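Local coordinates for protein-disulfide isomerase (PDB 3GMF) that probably acts as a thioredoxin-family oxidoreductase that rearranges disulfide bonds in other proteins, at residues Ile63-Thr66 and Val67-Thr71; Phe113-Arg116 and Thr117-Ile120; Ser145-Ala148 and Leu149-Leu153. All blocks are in the same frame, centred on the assembly; numbering follows the deposited sequence.

In the fold
Contact 1, contact 2 and contact 3 follow one another along the chain, and since each joins successive turns of a single helix, none closes a long loop and none nests within or crosses another. After strand 51-57, helix 62-73 carries contact 1; a run of shorter helices leads to helix 113-123 with contact 2, and contact 3 begins helix 147-164, beyond which the chain returns to the sheet at strand 171-174. In space the three helices come together: L69 of contact 1 meets F113 of contact 2 and A150 of contact 3, while F113 also packs on A150. This helical insertion between strands of a thioredoxin-like fold recalls DsbA.

Contact 1: residues Ile63-Thr66 and Val67-Thr71; sequences IDMT and VALIT
A68 N meets the D64 peptide end-on, reaching D64 O at 2.8 Å nearly in line with the C=O, and A68 CB rests against the same oxygen. L69 N reaches M65 O at the same 2.8 Å but tilted 22° from the carbonyl plane. These are the i to i+4 bonds of an alpha-helix. The D64 carboxylate, the other flat group, is engaged elsewhere: OD1 accepts from Y25 N, and OD2 is bonded to S24 OG and R60 N. An aspartate thus suits a buried place where donors from the preceding loops meet both oxygens.

One turn on, side chains lean over the carbonyls. L69 brings CG to 3.4 Å from M65 O, and L69 CD1 lies 4.3 Å from M65 CG, a loose apolar touch. I70 does the same to T66: with CG1 opposite its own carbonyl carbon (chi1 -56°), that methylene lies 3.4 Å from T66 O, while the I70 N to T66 O bond is weak. V67 presents its CG2 methyl to I63 O at 3.5 Å.

T66 turns its hydroxyl back along its own helix, OG1 bonding to P62 O, and packs with OG1 foremost on I120 and T117. Backbone polarity is therefore met within the helix, leaving aliphatic side chains to face its neighbours, while the D64 carboxylate is held near, without touching, a probable thioredoxin-type CxxC at a helix start.

Contact 2: residues Phe113-Arg116 and Thr117-Ile120; sequences FATR and TRAI
F113 and T117 make the tight part of this contact, one turn apart near the start of helix 113-123. F113 O accepts two bonds from the same residue: T117 N at 3.0 Å and, from the opposite face of the carbonyl plane, the hydroxyl OG1 at 2.8 Å. The hydroxyl comes from 35° above that plane. Threonine suits the place because its OG1, lying beside its own N (chi1 -61°), can turn back to the preceding turn while CG2 is left for packing on T66. In F113, CG stands anti to the backbone N (chi1 165°), which swings the ring toward the T117 side; T117 OG1 sits over one face, near its edge atoms, 3.3 Å from F113 CE1.

The flank of R118 is looser and faces solvent. Its chain bends at chi3, and one face of the R118 guanidinium lies over A114 O and T115 CA, with R118 CZ 3.9 Å from A114 O; it makes no bond there. T115 OG1 pairs instead with T112 OG1. On another side of the helix R116, also bent at chi3, sends NH1 to G111 O.

Without the ring, as with an alanine here, the T117 hydroxyl is likely to lose its cover and a gap to open against L69 and A150. The ring reaches L69 of helix 62-73 and A150 of helix 147-164, while T117 and I120 lie against T66, so the buried side of helix 113-123 faces both.

Contact 3: residues Ser145-Ala148 and Leu149-Leu153; sequences SNEA and LAKKL
N146 turns its amide forward, over the first turn, toward L149, because CG stands opposite the backbone N (chi1 -164°) and the amide is only slightly twisted (chi2 -11°). OD1 accepts from L149 N at 3.1 Å, with the donor lying 61° out of the amide plane, so the bond comes onto the flat of the group and not on a lone pair. The amide also lies against L149 CB, which is 3.5 Å from N146 CG and from N146 ND2; L149 CD2 is farther, 4.1 Å from N146 ND2. The side chain thus serves L149 N, which has no helical carbonyl before it, while N146 O starts the regular ladder by taking A150 N.

This is an N-cap: N146 sits just before helix 147-164, its side chain bonding to the third residue of the helix, and asparagine is suited to it because its short amide can reach that far. An inverse gamma turn centred on N146, with E147 N on S145 O at 2.8 Å, brings the chain into the helix. The acidic E147 at the first helical position probably interacts favourably with the helix dipole.

E147 and K151 run alongside each other, E147 CG lying 4.2 Å from K151 CE, and E147 also leans on F113 of helix 113-123. K151 N binds E147 O at 2.9 Å and K151 CG lies close against that oxygen, while the charged ends, E147 OE1 and K151 NZ, stay 4.4 Å apart, too far for a salt bridge. A150, small enough for close packing, touches F113 too, and L149 meets N72 at the end of helix 62-73.

Contact 1: residues Ile63-Thr66 and Val67-Thr71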
loop_
_atom_site.group_PDB
_atom_site.type_symbol
_atom_site.label_atom_id
_atom_site.label_comp_id
_atom_site.label_asym_id
_atom_site.label_seq_id
_atom_site.Cartn_x
_atom_site.Cartn_y
_atom_site.Cartn_z
ATOM N N ILE A 63 4.203 -9.805 5.740
ATOM C CA ILE A 63 3.313 -10.147 4.600
ATOM C C ILE A 63 3.059 -8.890 3.742
ATOM O O ILE A 63 3.230 -8.894 2.509
ATOM C CB ILE A 63 2.003 -10.756 5.086
ATOM C CG1 ILE A 63 2.292 -12.044 5.861
ATOM C CG2 ILE A 63 1.087 -11.161 3.887
ATOM C CD1 ILE A 63 1.131 -12.428 6.765
ATOM N N ASP A 64 2.666 -7.822 4.426
ATOM C CA ASP A 64 2.614 -6.448 3.874
ATOM C C ASP A 64 3.915 -6.086 3.142
ATOM O O ASP A 64 3.885 -5.635 1.990
ATOM C CB ASP A 64 2.384 -5.489 5.050
ATOM C CG ASP A 64 1.819 -4.135 4.628
ATOM O OD1 ASP A 64 1.608 -3.873 3.417
ATOM O OD2 ASP A 64 1.580 -3.321 5.551
ATOM N N MET A 65 5.050 -6.308 3.816
ATOM C CA MET A 65 6.375 -6.032 3.226
ATOM C C MET A 65 6.549 -6.776 1.902
ATOM O O MET A 65 7.058 -6.212 0.940
ATOM C CB MET A 65 7.520 -6.403 4.185
ATOM C CG MET A 65 8.907 -6.014 3.610
ATOM S SD MET A 65 9.202 -4.229 3.225
ATOM C CE MET A 65 9.717 -3.737 4.877
ATOM N N THR A 66 6.151 -8.054 1.881
ATOM C CA THR A 66 6.298 -8.885 0.672
ATOM C C THR A 66 5.486 -8.296 -0.487
ATOM O O THR A 66 5.990 -8.161 -1.600
ATOM C CB THR A 66 5.884 -10.346 0.959
ATOM O OG1 THR A 66 6.658 -10.863 2.049
ATOM C CG2 THR A 66 6.089 -11.251 -0.297
ATOM N N VAL A 67 4.233 -7.930 -0.216
ATOM C CA VAL A 67 3.409 -7.263 -1.241
ATOM C C VAL A 67 4.011 -5.918 -1.696
ATOM O O VAL A 67 4.066 -5.618 -2.898
ATOM C CB VAL A 67 1.982 -7.070 -0.751
ATOM C CG1 VAL A 67 1.180 -6.374 -1.823
ATOM C CG2 VAL A 67 1.374 -8.430 -0.437
ATOM N N ALA A 68 4.499 -5.134 -0.734
ATOM C CA ALA A 68 5.088 -3.830 -1.034
ATOM C C ALA A 68 6.383 -3.950 -1.841
ATOM O O ALA A 68 6.669 -3.097 -2.673
ATOM C CB ALA A 68 5.304 -3.011 0.248
ATOM N N LEU A 69 7.144 -5.023 -1.638
ATOM C CA LEU A 69 8.301 -5.249 -2.516
ATOM C C LEU A 69 7.850 -5.403 -3.956
ATOM O O LEU A 69 8.437 -4.781 -4.847
ATOM C CB LEU A 69 9.141 -6.448 -2.067
ATOM C CG LEU A 69 9.939 -6.189 -0.786
ATOM C CD1 LEU A 69 10.302 -7.548 -0.154
ATOM C CD2 LEU A 69 11.162 -5.262 -1.026
ATOM N N ILE A 70 6.781 -6.160 -4.174
ATOM C CA ILE A 70 6.255 -6.411 -5.518
ATOM C C ILE A 70 5.775 -5.107 -6.151
ATOM O O ILE A 70 6.255 -4.732 -7.227
ATOM C CB ILE A 70 5.147 -7.479 -5.535
ATOM C CG1 ILE A 70 5.636 -8.804 -4.911
ATOM C CG2 ILE A 70 4.632 -7.712 -6.961
ATOM C CD1 ILE A 70 4.514 -9.818 -4.641
ATOM N N THR A 71 4.871 -4.392 -5.473
ATOM C CA THR A 71 4.310 -3.151 -6.055
ATOM C C THR A 71 5.373 -2.052 -6.269
ATOM O O THR A 71 5.270 -1.252 -7.212
ATOM C CB THR A 71 3.097 -2.619 -5.240
ATOM O OG1 THR A 71 3.553 -2.163 -3.958
ATOM C CG2 THR A 71 2.047 -3.719 -5.047
#

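Contact 2: residues Phe113-Arg116 and Thr117-Ile120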
loop_
_atom_site.group_PDB
_atom_site.type_symbol
_atom_site.label_atom_id
_atom_site.label_comp_id
_atom_site.label_asym_id
_atom_site.label_seq_id
_atom_site.Cartn_x
_atom_site.Cartn_y
_atom_site.Cartn_z
ATOM N N PHE A 113 15.672 -12.128 6.161
ATOM C CA PHE A 113 14.726 -11.479 5.274
ATOM C C PHE A 113 14.385 -12.350 4.052
ATOM O O PHE A 113 13.216 -12.528 3.736
ATOM C CB PHE A 113 15.248 -10.105 4.848
ATOM C CG PHE A 113 14.518 -9.529 3.675
ATOM C CD1 PHE A 113 13.289 -8.894 3.840
ATOM C CD2 PHE A 113 15.045 -9.654 2.390
ATOM C CE1 PHE A 113 12.608 -8.387 2.726
ATOM C CE2 PHE A 113 14.371 -9.152 1.287
ATOM C CZ PHE A 113 13.167 -8.517 1.457
ATOM N N ALA A 114 15.401 -12.893 3.377
ATOM C CA ALA A 114 15.172 -13.722 2.178
ATOM C C ALA A 114 14.330 -14.976 2.435
ATOM O O ALA A 114 13.387 -15.258 1.691
ATOM C CB ALA A 114 16.506 -14.090 1.507
ATOM N N THR A 115 14.669 -15.706 3.498
ATOM C CA THR A 115 14.001 -16.956 3.840
ATOM C C THR A 115 12.522 -16.705 4.145
ATOM O O THR A 115 11.665 -17.378 3.592
ATOM C CB THR A 115 14.695 -17.654 5.029
ATOM O OG1 THR A 115 16.100 -17.779 4.749
ATOM C CG2 THR A 115 14.097 -19.044 5.273
ATOM N N ARG A 116 12.221 -15.719 4.966
ATOM C CA ARG A 116 10.854 -15.438 5.337
ATOM C C ARG A 116 10.026 -14.886 4.178
ATOM O O ARG A 116 8.901 -15.230 4.048
ATOM C CB ARG A 116 10.794 -14.582 6.595
ATOM C CG ARG A 116 11.076 -13.140 6.429
ATOM C CD ARG A 116 11.014 -12.384 7.738
ATOM N NE ARG A 116 11.991 -12.770 8.736
ATOM C CZ ARG A 116 11.947 -12.380 9.997
ATOM N NH1 ARG A 116 12.849 -12.770 10.821
ATOM N NH2 ARG A 116 10.972 -11.637 10.431
ATOM N N THR A 117 10.621 -14.058 3.333
ATOM C CA THR A 117 9.920 -13.464 2.196
ATOM C C THR A 117 9.512 -14.543 1.183
ATOM O O THR A 117 8.395 -14.533 0.661
ATOM C CB THR A 117 10.775 -12.338 1.544
ATOM O OG1 THR A 117 10.997 -11.304 2.526
ATOM C CG2 THR A 117 10.083 -11.717 0.351
ATOM N N ARG A 118 10.423 -15.487 0.960
ATOM C CA ARG A 118 10.161 -16.625 0.087
ATOM C C ARG A 118 9.055 -17.525 0.651
ATOM O O ARG A 118 8.193 -17.956 -0.110
ATOM C CB ARG A 118 11.443 -17.414 -0.170
ATOM C CG ARG A 118 12.331 -16.791 -1.247
ATOM C CD ARG A 118 13.411 -17.778 -1.715
ATOM N NE ARG A 118 14.650 -17.653 -0.948
ATOM C CZ ARG A 118 15.010 -18.450 0.059
ATOM N NH1 ARG A 118 16.160 -18.238 0.686
ATOM N NH2 ARG A 118 14.232 -19.460 0.442
ATOM N N ALA A 119 9.072 -17.765 1.967
ATOM C CA ALA A 119 8.054 -18.590 2.649
ATOM C C ALA A 119 6.677 -17.959 2.532
ATOM O O ALA A 119 5.674 -18.634 2.240
ATOM C CB ALA A 119 8.416 -18.788 4.117
ATOM N N ILE A 120 6.629 -16.644 2.748
ATOM C CA ILE A 120 5.381 -15.908 2.641
ATOM C C ILE A 120 4.842 -15.931 1.205
ATOM O O ILE A 120 3.648 -16.177 0.982
ATOM C CB ILE A 120 5.562 -14.454 3.125
ATOM C CG1 ILE A 120 5.756 -14.449 4.640
ATOM C CG2 ILE A 120 4.349 -13.598 2.761
ATOM C CD1 ILE A 120 6.205 -13.059 5.209
#

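Contact 3: residues Ser145-Ala148 and Leu149-Leu153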
loop_
_atom_site.group_PDB
_atom_site.type_symbol
_atom_site.label_atom_id
_atom_site.label_comp_id
_atom_site.label_asym_id
_atom_site.label_seq_id
_atom_site.Cartn_x
_atom_site.Cartn_y
_atom_site.Cartn_z
ATOM N N SER A 145 13.955 -10.578 -3.427
ATOM C CA SER A 145 15.284 -10.605 -2.810
ATOM C C SER A 145 15.860 -9.202 -2.599
ATOM O O SER A 145 16.938 -9.051 -2.024
ATOM C CB SER A 145 16.256 -11.476 -3.624
ATOM O OG SER A 145 16.370 -11.030 -4.962
ATOM N N ASN A 146 15.134 -8.178 -3.058
ATOM C CA ASN A 146 15.586 -6.778 -2.947
ATOM C C ASN A 146 15.467 -6.257 -1.499
ATOM O O ASN A 146 14.583 -5.456 -1.157
ATOM C CB ASN A 146 14.850 -5.887 -3.964
ATOM C CG ASN A 146 15.522 -4.527 -4.171
ATOM O OD1 ASN A 146 16.424 -4.143 -3.430
ATOM N ND2 ASN A 146 15.051 -3.781 -5.155
ATOM N N GLU A 147 16.392 -6.716 -0.666
ATOM C CA GLU A 147 16.477 -6.336 0.740
ATOM C C GLU A 147 16.809 -4.861 0.933
ATOM O O GLU A 147 16.377 -4.261 1.927
ATOM C CB GLU A 147 17.533 -7.187 1.442
ATOM C CG GLU A 147 17.502 -7.120 2.954
ATOM C CD GLU A 147 18.612 -7.933 3.568
ATOM O OE1 GLU A 147 19.698 -8.010 2.950
ATOM O OE2 GLU A 147 18.397 -8.497 4.659
ATOM N N ALA A 148 17.563 -4.294 -0.007
ATOM C CA ALA A 148 17.885 -2.856 0.006
ATOM C C ALA A 148 16.603 -2.044 -0.045
ATOM O O ALA A 148 16.431 -1.105 0.728
ATOM C CB ALA A 148 18.796 -2.481 -1.166
ATOM N N LEU A 149 15.705 -2.428 -0.952
ATOM C CA LEU A 149 14.391 -1.800 -1.055
ATOM C C LEU A 149 13.541 -2.022 0.198
ATOM O O LEU A 149 12.888 -1.085 0.651
ATOM C CB LEU A 149 13.641 -2.252 -2.313
ATOM C CG LEU A 149 12.274 -1.591 -2.560
ATOM C CD1 LEU A 149 12.383 -0.068 -2.704
ATOM C CD2 LEU A 149 11.577 -2.221 -3.768
ATOM N N ALA A 150 13.556 -3.236 0.754
ATOM C CA ALA A 150 12.837 -3.527 1.993
ATOM C C ALA A 150 13.286 -2.574 3.099
ATOM O O ALA A 150 12.469 -2.053 3.847
ATOM C CB ALA A 150 13.087 -4.940 2.431
ATOM N N LYS A 151 14.586 -2.339 3.187
ATOM C CA LYS A 151 15.108 -1.421 4.211
ATOM C C LYS A 151 14.621 0.015 4.018
ATOM O O LYS A 151 14.364 0.719 5.001
ATOM C CB LYS A 151 16.631 -1.465 4.223
ATOM C CG LYS A 151 17.182 -2.755 4.803
ATOM C CD LYS A 151 18.683 -2.797 4.501
ATOM C CE LYS A 151 19.361 -3.989 5.124
ATOM N NZ LYS A 151 20.766 -4.043 4.626
ATOM N N LYS A 152 14.503 0.429 2.759
ATOM C CA LYS A 152 14.019 1.776 2.416
ATOM C C LYS A 152 12.528 1.919 2.730
ATOM O O LYS A 152 12.082 2.956 3.242
ATOM C CB LYS A 152 14.294 2.100 0.949
ATOM C CG LYS A 152 15.778 2.214 0.610
ATOM C CD LYS A 152 16.406 3.509 1.126
ATOM C CE LYS A 152 16.268 4.633 0.112
ATOM N NZ LYS A 152 16.908 5.884 0.591
ATOM N N LEU A 153 11.771 0.866 2.445
ATOM C CA LEU A 153 10.351 0.868 2.788
ATOM C C LEU A 153 10.171 0.857 4.306
ATOM O O LEU A 153 9.272 1.524 4.815
ATOM C CB LEU A 153 9.625 -0.314 2.162
ATOM C CG LEU A 153 9.563 -0.331 0.632
ATOM C CD1 LEU A 153 9.024 -1.724 0.227
ATOM C CD2 LEU A 153 8.715 0.791 0.052
#